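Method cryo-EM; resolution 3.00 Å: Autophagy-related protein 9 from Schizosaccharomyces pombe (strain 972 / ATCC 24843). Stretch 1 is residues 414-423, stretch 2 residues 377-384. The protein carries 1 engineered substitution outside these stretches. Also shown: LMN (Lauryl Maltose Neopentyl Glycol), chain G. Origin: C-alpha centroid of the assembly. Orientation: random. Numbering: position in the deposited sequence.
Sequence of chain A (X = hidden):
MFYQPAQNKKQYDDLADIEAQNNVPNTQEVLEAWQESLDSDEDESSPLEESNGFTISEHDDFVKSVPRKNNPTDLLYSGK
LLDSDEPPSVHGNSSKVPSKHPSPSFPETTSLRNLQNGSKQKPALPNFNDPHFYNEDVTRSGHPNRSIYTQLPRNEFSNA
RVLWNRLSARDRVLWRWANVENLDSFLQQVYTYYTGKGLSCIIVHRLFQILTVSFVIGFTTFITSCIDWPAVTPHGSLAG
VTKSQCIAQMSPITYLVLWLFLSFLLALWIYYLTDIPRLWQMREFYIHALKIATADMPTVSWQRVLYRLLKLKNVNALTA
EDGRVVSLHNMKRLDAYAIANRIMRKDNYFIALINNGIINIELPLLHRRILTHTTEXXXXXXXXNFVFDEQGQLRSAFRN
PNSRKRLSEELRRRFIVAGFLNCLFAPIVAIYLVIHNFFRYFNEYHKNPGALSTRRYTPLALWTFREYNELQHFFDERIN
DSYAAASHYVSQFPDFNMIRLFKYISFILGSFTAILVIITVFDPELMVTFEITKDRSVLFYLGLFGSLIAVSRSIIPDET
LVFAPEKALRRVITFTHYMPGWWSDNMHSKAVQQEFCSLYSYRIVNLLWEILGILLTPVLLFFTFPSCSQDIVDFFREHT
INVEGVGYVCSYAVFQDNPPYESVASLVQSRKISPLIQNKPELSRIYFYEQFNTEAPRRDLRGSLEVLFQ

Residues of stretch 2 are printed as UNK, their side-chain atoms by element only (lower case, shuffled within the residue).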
ATOM      1  N   ARG A 414      52.144   0.616  27.628  1.00 31.90           N
ATOM      2  CA  ARG A 414      50.934   0.938  28.372  1.00 31.90           C
ATOM      3  C   ARG A 414      50.167  -0.305  28.782  1.00 31.90           C
ATOM      4  O   ARG A 414      49.661  -0.377  29.903  1.00 31.90           O
ATOM      5  CB  ARG A 414      50.017   1.835  27.543  1.00 31.90           C
ATOM      6  CG  ARG A 414      50.635   3.141  27.145  1.00 31.90           C
ATOM      7  CD  ARG A 414      49.673   3.959  26.326  1.00 31.90           C
ATOM      8  NE  ARG A 414      48.513   4.375  27.099  1.00 31.90           N
ATOM      9  CZ  ARG A 414      48.467   5.483  27.825  1.00 31.90           C
ATOM     10  NH1 ARG A 414      47.376   5.794  28.500  1.00 31.90           N
ATOM     11  NH2 ARG A 414      49.521   6.279  27.878  1.00 31.90           N
ATOM     12  N   PHE A 415      50.066  -1.282  27.879  1.00 30.02           N
ATOM     13  CA  PHE A 415      49.468  -2.559  28.237  1.00 30.02           C
ATOM     14  C   PHE A 415      50.203  -3.199  29.402  1.00 30.02           C
ATOM     15  O   PHE A 415      49.578  -3.793  30.287  1.00 30.02           O
ATOM     16  CB  PHE A 415      49.467  -3.494  27.031  1.00 30.02           C
ATOM     17  CG  PHE A 415      48.458  -3.139  25.983  1.00 30.02           C
ATOM     18  CD1 PHE A 415      47.275  -2.517  26.323  1.00 30.02           C
ATOM     19  CD2 PHE A 415      48.688  -3.433  24.656  1.00 30.02           C
ATOM     20  CE1 PHE A 415      46.348  -2.201  25.359  1.00 30.02           C
ATOM     21  CE2 PHE A 415      47.765  -3.114  23.694  1.00 30.02           C
ATOM     22  CZ  PHE A 415      46.597  -2.499  24.044  1.00 30.02           C
ATOM     23  N   ILE A 416      51.527  -3.066  29.441  1.00 36.49           N
ATOM     24  CA  ILE A 416      52.294  -3.686  30.517  1.00 36.49           C
ATOM     25  C   ILE A 416      52.019  -2.994  31.847  1.00 36.49           C
ATOM     26  O   ILE A 416      51.840  -3.652  32.879  1.00 36.49           O
ATOM     27  CB  ILE A 416      53.790  -3.683  30.170  1.00 36.49           C
ATOM     28  CG1 ILE A 416      54.052  -4.595  28.973  1.00 36.49           C
ATOM     29  CG2 ILE A 416      54.609  -4.119  31.360  1.00 36.49           C
ATOM     30  CD1 ILE A 416      53.564  -6.001  29.163  1.00 36.49           C
ATOM     31  N   VAL A 417      51.979  -1.662  31.849  1.00 38.85           N
ATOM     32  CA  VAL A 417      51.709  -0.933  33.085  1.00 38.85           C
ATOM     33  C   VAL A 417      50.302  -1.234  33.587  1.00 38.85           C
ATOM     34  O   VAL A 417      50.077  -1.398  34.793  1.00 38.85           O
ATOM     35  CB  VAL A 417      51.919   0.575  32.872  1.00 38.85           C
ATOM     36  CG1 VAL A 417      51.557   1.339  34.124  1.00 38.85           C
ATOM     37  CG2 VAL A 417      53.351   0.850  32.480  1.00 38.85           C
ATOM     38  N   ALA A 418      49.331  -1.304  32.676  1.00 38.52           N
ATOM     39  CA  ALA A 418      47.973  -1.620  33.093  1.00 38.52           C
ATOM     40  C   ALA A 418      47.877  -3.043  33.618  1.00 38.52           C
ATOM     41  O   ALA A 418      47.137  -3.306  34.569  1.00 38.52           O
ATOM     42  CB  ALA A 418      47.000  -1.417  31.939  1.00 38.52           C
ATOM     43  N   GLY A 419      48.615  -3.975  33.019  1.00 39.88           N
ATOM     44  CA  GLY A 419      48.649  -5.322  33.556  1.00 39.88           C
ATOM     45  C   GLY A 419      49.246  -5.368  34.948  1.00 39.88           C
ATOM     46  O   GLY A 419      48.775  -6.112  35.809  1.00 39.88           O
ATOM     47  N   PHE A 420      50.289  -4.574  35.190  1.00 45.08           N
ATOM     48  CA  PHE A 420      50.870  -4.532  36.527  1.00 45.08           C
ATOM     49  C   PHE A 420      49.892  -3.961  37.543  1.00 45.08           C
ATOM     50  O   PHE A 420      49.766  -4.488  38.650  1.00 45.08           O
ATOM     51  CB  PHE A 420      52.166  -3.724  36.525  1.00 45.08           C
ATOM     52  CG  PHE A 420      53.367  -4.514  36.101  1.00 45.08           C
ATOM     53  CD1 PHE A 420      53.365  -5.897  36.175  1.00 45.08           C
ATOM     54  CD2 PHE A 420      54.501  -3.880  35.631  1.00 45.08           C
ATOM     55  CE1 PHE A 420      54.466  -6.625  35.788  1.00 45.08           C
ATOM     56  CE2 PHE A 420      55.605  -4.605  35.243  1.00 45.08           C
ATOM     57  CZ  PHE A 420      55.586  -5.980  35.321  1.00 45.08           C
ATOM     58  N   LEU A 421      49.192  -2.883  37.187  1.00 43.49           N
ATOM     59  CA  LEU A 421      48.216  -2.320  38.117  1.00 43.49           C
ATOM     60  C   LEU A 421      47.036  -3.258  38.337  1.00 43.49           C
ATOM     61  O   LEU A 421      46.462  -3.294  39.434  1.00 43.49           O
ATOM     62  CB  LEU A 421      47.720  -0.966  37.618  1.00 43.49           C
ATOM     63  CG  LEU A 421      48.755   0.153  37.620  1.00 43.49           C
ATOM     64  CD1 LEU A 421      48.092   1.474  37.299  1.00 43.49           C
ATOM     65  CD2 LEU A 421      49.459   0.217  38.955  1.00 43.49           C
ATOM     66  N   ASN A 422      46.657  -4.028  37.319  1.00 43.95           N
ATOM     67  CA  ASN A 422      45.555  -4.960  37.495  1.00 43.95           C
ATOM     68  C   ASN A 422      45.970  -6.163  38.323  1.00 43.95           C
ATOM     69  O   ASN A 422      45.171  -6.665  39.114  1.00 43.95           O
ATOM     70  CB  ASN A 422      45.007  -5.395  36.140  1.00 43.95           C
ATOM     71  CG  ASN A 422      43.971  -4.442  35.609  1.00 43.95           C
ATOM     72  OD1 ASN A 422      42.776  -4.635  35.813  1.00 43.95           O
ATOM     73  ND2 ASN A 422      44.420  -3.401  34.931  1.00 43.95           N
ATOM     74  N   CYS A 423      47.212  -6.627  38.191  1.00 49.03           N
ATOM     75  CA  CYS A 423      47.667  -7.706  39.060  1.00 49.03           C
ATOM     76  C   CYS A 423      47.687  -7.307  40.528  1.00 49.03           C
ATOM     77  O   CYS A 423      47.882  -8.173  41.385  1.00 49.03           O
ATOM     78  CB  CYS A 423      49.056  -8.181  38.641  1.00 49.03           C
ATOM     79  SG  CYS A 423      49.061  -9.278  37.214  1.00 49.03           S
ATOM     80  N   UNK A 377      37.298  -1.151  30.661  1.00 43.63           N
ATOM     81  CA  UNK A 377      37.965  -0.043  31.339  1.00 43.63           C
ATOM     82  C   UNK A 377      39.437   0.010  30.970  1.00 43.63           C
ATOM     83  O   UNK A 377      39.978   1.086  30.691  1.00 43.63           O
ATOM     84  n   UNK A 377      34.228   0.339  33.471  1.00 43.63           N
ATOM     85  c   UNK A 377      36.643  -0.634  35.884  1.00 43.63           C
ATOM     86  c   UNK A 377      34.615  -0.013  34.737  1.00 43.63           C
ATOM     87  c   UNK A 377      35.997  -0.254  34.704  1.00 43.63           C
ATOM     88  c   UNK A 377      35.902  -0.759  37.033  1.00 43.63           C
ATOM     89  c   UNK A 377      37.820  -0.170  32.852  1.00 43.63           C
ATOM     90  c   UNK A 377      35.330   0.325  32.654  1.00 43.63           C
ATOM     91  c   UNK A 377      34.530  -0.510  37.035  1.00 43.63           C
ATOM     92  c   UNK A 377      33.869  -0.136  35.899  1.00 43.63           C
ATOM     93  c   UNK A 377      36.435  -0.032  33.361  1.00 43.63           C
ATOM     94  N   UNK A 378      40.105  -1.140  30.961  1.00 32.41           N
ATOM     95  CA  UNK A 378      41.517  -1.170  30.611  1.00 32.41           C
ATOM     96  C   UNK A 378      41.733  -0.809  29.152  1.00 32.41           C
ATOM     97  O   UNK A 378      42.711  -0.141  28.816  1.00 32.41           O
ATOM     98  n   UNK A 378      42.064  -3.951  32.860  1.00 32.41           N
ATOM     99  o   UNK A 378      42.775  -1.842  33.078  1.00 32.41           O
ATOM    100  c   UNK A 378      42.104  -2.543  30.910  1.00 32.41           C
ATOM    101  c   UNK A 378      42.345  -2.752  32.378  1.00 32.41           C
ATOM    102  N   UNK A 379      40.839  -1.244  28.268  1.00 25.08           N
ATOM    103  CA  UNK A 379      40.963  -0.856  26.868  1.00 25.08           C
ATOM    104  C   UNK A 379      40.797   0.648  26.716  1.00 25.08           C
ATOM    105  O   UNK A 379      41.527   1.291  25.960  1.00 25.08           O
ATOM    106  c   UNK A 379      39.401  -3.906  25.101  1.00 25.08           C
ATOM    107  c   UNK A 379      39.953  -1.624  26.003  1.00 25.08           C
ATOM    108  c   UNK A 379      39.884  -1.027  24.631  1.00 25.08           C
ATOM    109  c   UNK A 379      40.349  -3.090  25.909  1.00 25.08           C
ATOM    110  N   UNK A 380      39.849   1.239  27.441  1.00 29.68           N
ATOM    111  CA  UNK A 380      39.636   2.675  27.315  1.00 29.68           C
ATOM    112  C   UNK A 380      40.761   3.472  27.945  1.00 29.68           C
ATOM    113  O   UNK A 380      40.989   4.619  27.554  1.00 29.68           O
ATOM    114  n   UNK A 380      36.727   1.417  27.187  1.00 29.68           N
ATOM    115  c   UNK A 380      37.128   2.674  27.093  1.00 29.68           C
ATOM    116  o   UNK A 380      36.582   3.488  26.356  1.00 29.68           O
ATOM    117  c   UNK A 380      38.307   3.073  27.941  1.00 29.68           C
ATOM    118  N   UNK A 381      41.460   2.913  28.924  1.00 29.96           N
ATOM    119  CA  UNK A 381      42.569   3.669  29.488  1.00 29.96           C
ATOM    120  C   UNK A 381      43.858   3.494  28.696  1.00 29.96           C
ATOM    121  O   UNK A 381      44.578   4.469  28.469  1.00 29.96           O
ATOM    122  c   UNK A 381      47.458   2.816  31.281  1.00 29.96           C
ATOM    123  n   UNK A 381      44.977   5.783  32.601  1.00 29.96           N
ATOM    124  c   UNK A 381      46.092   2.774  31.085  1.00 29.96           C
ATOM    125  c   UNK A 381      48.060   3.884  31.942  1.00 29.96           C
ATOM    126  c   UNK A 381      43.906   4.113  31.553  1.00 29.96           C
ATOM    127  c   UNK A 381      42.822   3.280  30.943  1.00 29.96           C
ATOM    128  c   UNK A 381      47.326   4.930  32.426  1.00 29.96           C
ATOM    129  c   UNK A 381      45.312   3.827  31.568  1.00 29.96           C
ATOM    130  c   UNK A 381      43.757   5.310  32.184  1.00 29.96           C
ATOM    131  c   UNK A 381      45.948   4.889  32.230  1.00 29.96           C
ATOM    132  N   UNK A 382      44.174   2.271  28.278  1.00 26.30           N
ATOM    133  CA  UNK A 382      45.409   2.041  27.542  1.00 26.30           C
ATOM    134  C   UNK A 382      45.357   2.675  26.163  1.00 26.30           C
ATOM    135  O   UNK A 382      46.268   3.410  25.773  1.00 26.30           O
ATOM    136  s   UNK A 382      45.807  -0.313  28.973  1.00 26.30           S
ATOM    137  c   UNK A 382      45.676   0.545  27.422  1.00 26.30           C
ATOM    138  N   UNK A 383      44.296   2.403  25.412  1.00 23.51           N
ATOM    139  CA  UNK A 383      44.219   2.800  24.015  1.00 23.51           C
ATOM    140  C   UNK A 383      43.628   4.193  23.877  1.00 23.51           C
ATOM    141  O   UNK A 383      44.295   5.111  23.393  1.00 23.51           O
ATOM    142  c   UNK A 383      43.254  -0.636  22.552  1.00 23.51           C
ATOM    143  c   UNK A 383      44.020   0.407  23.298  1.00 23.51           C
ATOM    144  c   UNK A 383      43.394   1.790  23.208  1.00 23.51           C
ATOM    145  c   UNK A 383      43.303   2.220  21.779  1.00 23.51           C
ATOM    146  N   UNK A 384      42.384   4.372  24.306  1.00 22.96           N
ATOM    147  CA  UNK A 384      41.674   5.595  23.963  1.00 22.96           C
ATOM    148  C   UNK A 384      42.172   6.816  24.724  1.00 22.96           C
ATOM    149  O   UNK A 384      41.877   7.939  24.310  1.00 22.96           O
ATOM    150  c   UNK A 384      38.441   2.672  21.442  1.00 22.96           C
ATOM    151  c   UNK A 384      39.118   3.217  23.639  1.00 22.96           C
ATOM    152  c   UNK A 384      40.178   5.405  24.176  1.00 22.96           C
ATOM    153  c   UNK A 384      39.435   4.763  21.892  1.00 22.96           C
ATOM    154  c   UNK A 384      38.562   2.337  22.755  1.00 22.96           C
ATOM    155  c   UNK A 384      38.880   3.883  21.009  1.00 22.96           C
ATOM    156  c   UNK A 384      39.561   4.443  23.218  1.00 22.96           C
TER
HETATM  157  C1  LMN G 801      32.556   3.912  33.892  1.00 55.07           C
HETATM  158  O1  LMN G 801      33.409   4.129  34.865  1.00 55.07           O
HETATM  159  C2  LMN G 801      31.192   4.570  34.182  1.00 55.07           C
HETATM  160  O2  LMN G 801      31.394   5.957  34.426  1.00 55.07           O
HETATM  161  C3  LMN G 801      30.284   4.405  33.007  1.00 55.07           C
HETATM  162  O3  LMN G 801      28.992   5.019  33.336  1.00 55.07           O
HETATM  163  C4  LMN G 801      30.071   2.996  32.625  1.00 55.07           C
HETATM  164  O4  LMN G 801      29.439   2.975  31.272  1.00 55.07           O
HETATM  165  C5  LMN G 801      31.327   2.188  32.563  1.00 55.07           C
HETATM  166  O5  LMN G 801      32.242   2.406  33.713  1.00 55.07           O
HETATM  167  C6  LMN G 801      30.979   0.700  32.492  1.00 55.07           C
HETATM  168  O6  LMN G 801      29.784   0.459  33.199  1.00 55.07           O
HETATM  169  CAA LMN G 801      40.114  -1.067  43.983  1.00 55.07           C
HETATM  170  CAB LMN G 801      42.127  -1.322  38.956  1.00 55.07           C
HETATM  171  OAI LMN G 801      25.720  -1.264  30.047  1.00 55.07           O
HETATM  172  OAJ LMN G 801      29.378   0.762  27.596  1.00 55.07           O
HETATM  173  OAL LMN G 801      35.354   7.771  28.281  1.00 55.07           O
HETATM  174  OAN LMN G 801      34.925   2.716  29.118  1.00 55.07           O
HETATM  175  OAP LMN G 801      36.568   3.912  30.582  1.00 55.07           O
HETATM  176  OAQ LMN G 801      24.206   1.567  30.539  1.00 55.07           O
HETATM  177  OAR LMN G 801      28.979   2.885  25.821  1.00 55.07           O
HETATM  178  OAS LMN G 801      24.852   4.179  31.221  1.00 55.07           O
HETATM  179  OAT LMN G 801      28.258   5.120  27.657  1.00 55.07           O
HETATM  180  OAU LMN G 801      27.798   4.503  29.972  1.00 55.07           O
HETATM  181  OAV LMN G 801      31.562   6.006  27.388  1.00 55.07           O
HETATM  182  CAW LMN G 801      39.150   0.069  43.566  1.00 55.07           C
HETATM  183  CAX LMN G 801      40.977  -1.398  37.933  1.00 55.07           C
HETATM  184  CAY LMN G 801      38.395  -0.359  42.284  1.00 55.07           C
HETATM  185  CAZ LMN G 801      41.548  -1.069  36.533  1.00 55.07           C
HETATM  186  CBA LMN G 801      38.505   0.760  41.215  1.00 55.07           C
HETATM  187  CBB LMN G 801      40.947   0.264  36.010  1.00 55.07           C
HETATM  188  CBC LMN G 801      38.271   0.134  39.809  1.00 55.07           C
HETATM  189  CBD LMN G 801      41.963   0.895  35.021  1.00 55.07           C
HETATM  190  CBE LMN G 801      38.537   1.207  38.710  1.00 55.07           C
HETATM  191  CBF LMN G 801      41.672   2.413  34.860  1.00 55.07           C
HETATM  192  CBG LMN G 801      37.855   2.550  39.112  1.00 55.07           C
HETATM  193  CBH LMN G 801      40.134   2.633  34.804  1.00 55.07           C
HETATM  194  CBI LMN G 801      37.892   3.522  37.886  1.00 55.07           C
HETATM  195  CBJ LMN G 801      39.850   4.168  34.778  1.00 55.07           C
HETATM  196  CBK LMN G 801      36.609   3.303  37.012  1.00 55.07           C
HETATM  197  CBL LMN G 801      38.457   4.414  34.097  1.00 55.07           C
HETATM  198  CBM LMN G 801      26.415  -0.417  30.929  1.00 55.07           C
HETATM  199  CBN LMN G 801      30.722   1.159  27.768  1.00 55.07           C
HETATM  200  CBP LMN G 801      34.817   6.469  28.189  1.00 55.07           C
HETATM  201  CBQ LMN G 801      36.269   4.639  36.261  1.00 55.07           C
HETATM  202  CBR LMN G 801      37.138   3.549  34.106  1.00 55.07           C
HETATM  203  CBS LMN G 801      34.630   3.386  34.719  1.00 55.07           C
HETATM  204  CBT LMN G 801      35.636   5.701  33.974  1.00 55.07           C
HETATM  205  OBV LMN G 801      36.057   5.628  32.599  1.00 55.07           O
HETATM  206  OBX LMN G 801      35.151   6.325  30.588  1.00 55.07           O
HETATM  207  OBY LMN G 801      27.944   1.408  30.420  1.00 55.07           O
HETATM  208  OBZ LMN G 801      31.954   3.232  28.006  1.00 55.07           O
HETATM  209  OCB LMN G 801      32.195   4.735  29.846  1.00 55.07           O
HETATM  210  CCC LMN G 801      26.539   0.943  30.306  1.00 55.07           C
HETATM  211  CCD LMN G 801      30.946   2.525  27.176  1.00 55.07           C
HETATM  212  CCF LMN G 801      34.169   6.095  29.496  1.00 55.07           C
HETATM  213  CCH LMN G 801      34.257   3.578  30.105  1.00 55.07           C
HETATM  214  CCJ LMN G 801      35.038   5.368  31.680  1.00 55.07           C
HETATM  215  CCL LMN G 801      35.249   3.967  31.146  1.00 55.07           C
HETATM  216  CCM LMN G 801      35.920   4.328  34.754  1.00 55.07           C
HETATM  217  CCN LMN G 801      25.542   1.895  30.967  1.00 55.07           C
HETATM  218  CCO LMN G 801      29.578   3.222  27.086  1.00 55.07           C
HETATM  219  CCQ LMN G 801      33.584   4.673  29.377  1.00 55.07           C
HETATM  220  CCR LMN G 801      28.127   2.547  31.347  1.00 55.07           C
HETATM  221  CCS LMN G 801      31.305   4.172  28.941  1.00 55.07           C
HETATM  222  CCT LMN G 801      25.843   3.300  30.598  1.00 55.07           C
HETATM  223  CCU LMN G 801      29.590   4.706  27.205  1.00 55.07           C
HETATM  224  CCV LMN G 801      27.201   3.727  31.025  1.00 55.07           C
HETATM  225  CCW LMN G 801      30.592   5.264  28.150  1.00 55.07           C

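Position 377 carries one carbon followed by fused five- and six-membered rings holding eight carbons and one nitrogen. The side chain does not reach stretch 1. Its ring nitrogen lies 2.9 Å from O5 of the detergent LMN, a weak hydrogen bond, and the detergent also covers one ring face. This is Trp377.

Position 378 has two side-chain carbons, the second bearing one oxygen and one nitrogen. The oxygen lies 2.9 Å from ND2 of Asn422, and the nitrogen lies 3.1 Å from OD1 of Asn422. A carboxamide fits both contacts. This is Asn378.

Position 379 has four carbons, forked at the first, with one arm two carbons long. It points away from stretch 1 and makes no contact there. This is Ile379.

Position 380 again has two carbons, the second with one oxygen and one nitrogen. It is out of reach of stretch 1. Its nitrogen comes within 2.9 Å of OAN of LMN. This is Asn380.

Position 381 has one carbon and then fused rings of eight carbons and one nitrogen. The guanidinium of Arg414 lies flat on the ring system, with centres 4.6 Å apart and planes at 27°. CB of Ala418 is 4.3 Å from the nearest ring carbon. This is Trp381.

Position 382 has one carbon and one sulfur. The sulfur is 3.4 Å from CB of Ala418, and the CB of 382 is 3.5 Å from CE1 of Phe415. This is Cys382.

Position 383 has four carbons, forked at the first, with one arm two carbons long. It starts away from stretch 1, but its end comes nearer, and a carbon of the side chain lies 4.0 Å from CZ of Phe415. This is Ile383.

Position 384 has one carbon and a six-carbon ring. It points away and touches nothing on stretch 1. This is Phe384.

The two helix axes run at 139° to each other and come within 10.1 Å. Two polar sites flank a small apolar centre. At one, Asn378 and Asn422 exchange two hydrogen bonds; ND2 of Asn422 also bonds O of Ala418, 2.7 Å away, within its own helix. At the other, Arg414 donates from NH1 to O of Trp381 at 3.1 Å and from NE to O of Cys382 at 2.8 Å, while its cation sits over the six-membered ring of Trp381. Between them, the small side chain of Ala418 packs against Cys382 and Trp381. Phe415 extends this packing to Cys382 and Ile383.

Stretch 2 377-384: WNINWCIF
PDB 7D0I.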